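DnaJ homolog subfamily C member 10 (Mus musculus, PDB 3APQ) reduces disulfide bonds in the endoplasmic reticulum, serving both the correct folding of proteins and the degradation of misfolded ones. Local coordinates at residues Ala22-Ala27 and Tyr88-Tyr93. Residues are numbered along the deposited sequence; the frame is centred on the assembly and turned at random.
Sequences AFKKLA and YDFGIY
Lys24 and Phe90 have the nearest CA atoms across helical residues 22-27 and the largely irregular segment 88-93, 7.8 Å apart, a spacing bridged by side chains and one water rather than by direct backbone bonds. In this J-Trx1 fragment, residues 22-27 belong to helix 16-30 of the J domain, whereas 88-93 begins at the last residue of helix 83-88 and runs on into the loop before strand 100-101 of the thioredoxin fold, so the J-domain helix packs on that loop. The centre of the contact is an aromatic pair in offset edge-to-face geometry: the edge of Phe23 is directed at the face of Phe90, with centroids 5.6 Å apart and planes at 67°. The closest atoms are Phe23 CD2 and Phe90 CZ, 3.6 Å apart, with CZ lying near the plane of the Phe23 ring. A chi1 of -177° sets Phe90 CG opposite its backbone N and carries the ring to Phe23, and both rings also meet Tyr52 of helix 41-55. Lys24 runs past the ring in the opposite direction, its CB 4.0 Å from Phe90 CD2. Were Phe90 replaced by alanine, the Phe23 edge would probably lose its aromatic partner and the Lys24 methylenes the ring they lie along. The Asp89 carboxylate accepts hydrogen bonds from Gly125 N and His130 NE2, tying the loop next to the redox-active Cys126-Cys129 pair. The Lys24 chain bends at chi3 (97°), and its NZ donates to a water at 2.7 Å; that water, with more acceptors in reach than protons, probably donates to Phe90 O, 3.0 Å from its oxygen.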
loop_
_atom_site.group_PDB
_atom_site.type_symbol
_atom_site.label_atom_id
_atom_site.label_comp_id
_atom_site.label_asym_id
_atom_site.label_seq_id
_atom_site.Cartn_x
_atom_site.Cartn_y
_atom_site.Cartn_z
ATOM N N ALA A 22 11.716 4.682 3.332
ATOM C CA ALA A 22 12.915 5.497 3.221
ATOM C C ALA A 22 12.522 6.849 2.657
ATOM O O ALA A 22 12.999 7.869 3.133
ATOM C CB ALA A 22 13.962 4.840 2.335
ATOM N N PHE A 23 11.716 6.814 1.606
ATOM C CA PHE A 23 11.146 8.036 0.979
ATOM C C PHE A 23 10.380 8.879 2.010
ATOM O O PHE A 23 10.584 10.093 2.098
ATOM C CB PHE A 23 10.294 7.656 -0.260
ATOM C CG PHE A 23 9.505 8.794 -0.848
ATOM C CD1 PHE A 23 10.136 9.859 -1.473
ATOM C CD2 PHE A 23 8.131 8.814 -0.708
ATOM C CE1 PHE A 23 9.370 10.951 -1.986
ATOM C CE2 PHE A 23 7.351 9.878 -1.226
ATOM C CZ PHE A 23 7.979 10.952 -1.857
ATOM N N LYS A 24 9.482 8.261 2.784
ATOM C CA LYS A 24 8.739 9.006 3.810
ATOM C C LYS A 24 9.622 9.760 4.800
ATOM O O LYS A 24 9.369 10.933 5.122
ATOM C CB LYS A 24 7.787 8.078 4.568
ATOM C CG LYS A 24 6.917 8.844 5.576
ATOM C CD LYS A 24 5.914 7.890 6.211
ATOM C CE LYS A 24 6.332 7.348 7.521
ATOM N NZ LYS A 24 5.061 6.999 8.299
ATOM N N LYS A 25 10.678 9.128 5.265
ATOM C CA LYS A 25 11.572 9.742 6.202
ATOM C C LYS A 25 12.220 11.039 5.610
ATOM O O LYS A 25 12.371 12.081 6.308
ATOM C CB LYS A 25 12.613 8.683 6.595
ATOM C CG LYS A 25 13.786 9.176 7.445
ATOM C CD LYS A 25 14.849 8.068 7.514
ATOM C CE LYS A 25 16.253 8.618 7.345
ATOM N NZ LYS A 25 16.445 9.417 6.069
ATOM N N LEU A 26 12.600 10.941 4.347
ATOM C CA LEU A 26 13.176 12.030 3.592
ATOM C C LEU A 26 12.123 13.146 3.497
ATOM O O LEU A 26 12.387 14.309 3.793
ATOM C CB LEU A 26 13.607 11.535 2.177
ATOM C CG LEU A 26 14.981 10.883 2.010
ATOM C CD1 LEU A 26 15.227 9.912 3.084
ATOM C CD2 LEU A 26 15.257 10.207 0.668
ATOM N N ALA A 27 10.908 12.763 3.106
ATOM C CA ALA A 27 9.799 13.746 3.022
ATOM C C ALA A 27 9.434 14.462 4.338
ATOM O O ALA A 27 9.235 15.684 4.350
ATOM C CB ALA A 27 8.534 13.092 2.399
ATOM N N TYR A 88 0.536 11.386 7.414
ATOM C CA TYR A 88 -0.608 10.650 7.909
ATOM C C TYR A 88 -1.304 9.773 6.846
ATOM O O TYR A 88 -2.103 8.925 7.228
ATOM C CB TYR A 88 -1.663 11.593 8.474
ATOM C CG TYR A 88 -1.213 12.341 9.721
ATOM C CD1 TYR A 88 -1.056 11.668 10.949
ATOM C CD2 TYR A 88 -0.926 13.680 9.665
ATOM C CE1 TYR A 88 -0.634 12.376 12.135
ATOM C CE2 TYR A 88 -0.490 14.415 10.835
ATOM C CZ TYR A 88 -0.353 13.734 12.057
ATOM O OH TYR A 88 0.061 14.401 13.208
ATOM N N ASP A 89 -0.994 9.975 5.553
ATOM C CA ASP A 89 -1.817 9.328 4.494
ATOM C C ASP A 89 -0.999 8.516 3.485
ATOM O O ASP A 89 -1.435 8.310 2.345
ATOM C CB ASP A 89 -2.659 10.377 3.730
ATOM C CG ASP A 89 -3.957 9.767 3.128
ATOM O OD1 ASP A 89 -4.378 8.634 3.476
ATOM O OD2 ASP A 89 -4.551 10.415 2.279
ATOM N N PHE A 90 0.180 8.089 3.923
ATOM C CA PHE A 90 1.170 7.474 3.043
ATOM C C PHE A 90 1.698 6.187 3.695
ATOM O O PHE A 90 2.090 6.213 4.857
ATOM C CB PHE A 90 2.306 8.468 2.790
ATOM C CG PHE A 90 3.314 7.942 1.845
ATOM C CD1 PHE A 90 3.052 7.903 0.471
ATOM C CD2 PHE A 90 4.508 7.393 2.326
ATOM C CE1 PHE A 90 4.008 7.399 -0.427
ATOM C CE2 PHE A 90 5.477 6.865 1.450
ATOM C CZ PHE A 90 5.229 6.875 0.058
ATOM N N GLY A 91 1.675 5.075 2.961
ATOM C CA GLY A 91 2.160 3.788 3.508
ATOM C C GLY A 91 1.449 3.425 4.799
ATOM O O GLY A 91 2.081 3.066 5.796
ATOM N N ILE A 92 0.118 3.558 4.778
ATOM C CA ILE A 92 -0.716 3.495 5.978
ATOM C C ILE A 92 -0.389 2.337 6.903
ATOM O O ILE A 92 -0.402 2.484 8.134
ATOM C CB ILE A 92 -2.280 3.319 5.536
ATOM C CG1 ILE A 92 -2.742 4.626 4.899
ATOM C CG2 ILE A 92 -3.195 3.070 6.672
ATOM C CD1 ILE A 92 -2.117 5.877 5.627
ATOM N N TYR A 93 -0.201 1.170 6.314
ATOM C CA TYR A 93 -0.064 -0.025 7.163
ATOM C C TYR A 93 1.332 -0.551 7.243
ATOM O O TYR A 93 1.477 -1.677 7.686
ATOM C CB TYR A 93 -1.017 -1.157 6.689
ATOM C CG TYR A 93 -2.487 -0.757 6.883
ATOM C CD1 TYR A 93 -3.019 -0.506 8.164
ATOM C CD2 TYR A 93 -3.328 -0.596 5.768
ATOM C CE1 TYR A 93 -4.368 -0.139 8.336
ATOM C CE2 TYR A 93 -4.639 -0.186 5.928
ATOM C CZ TYR A 93 -5.150 0.022 7.220
ATOM O OH TYR A 93 -6.450 0.409 7.334
HETATM O O HOH W 1 4.162 5.050 6.647
#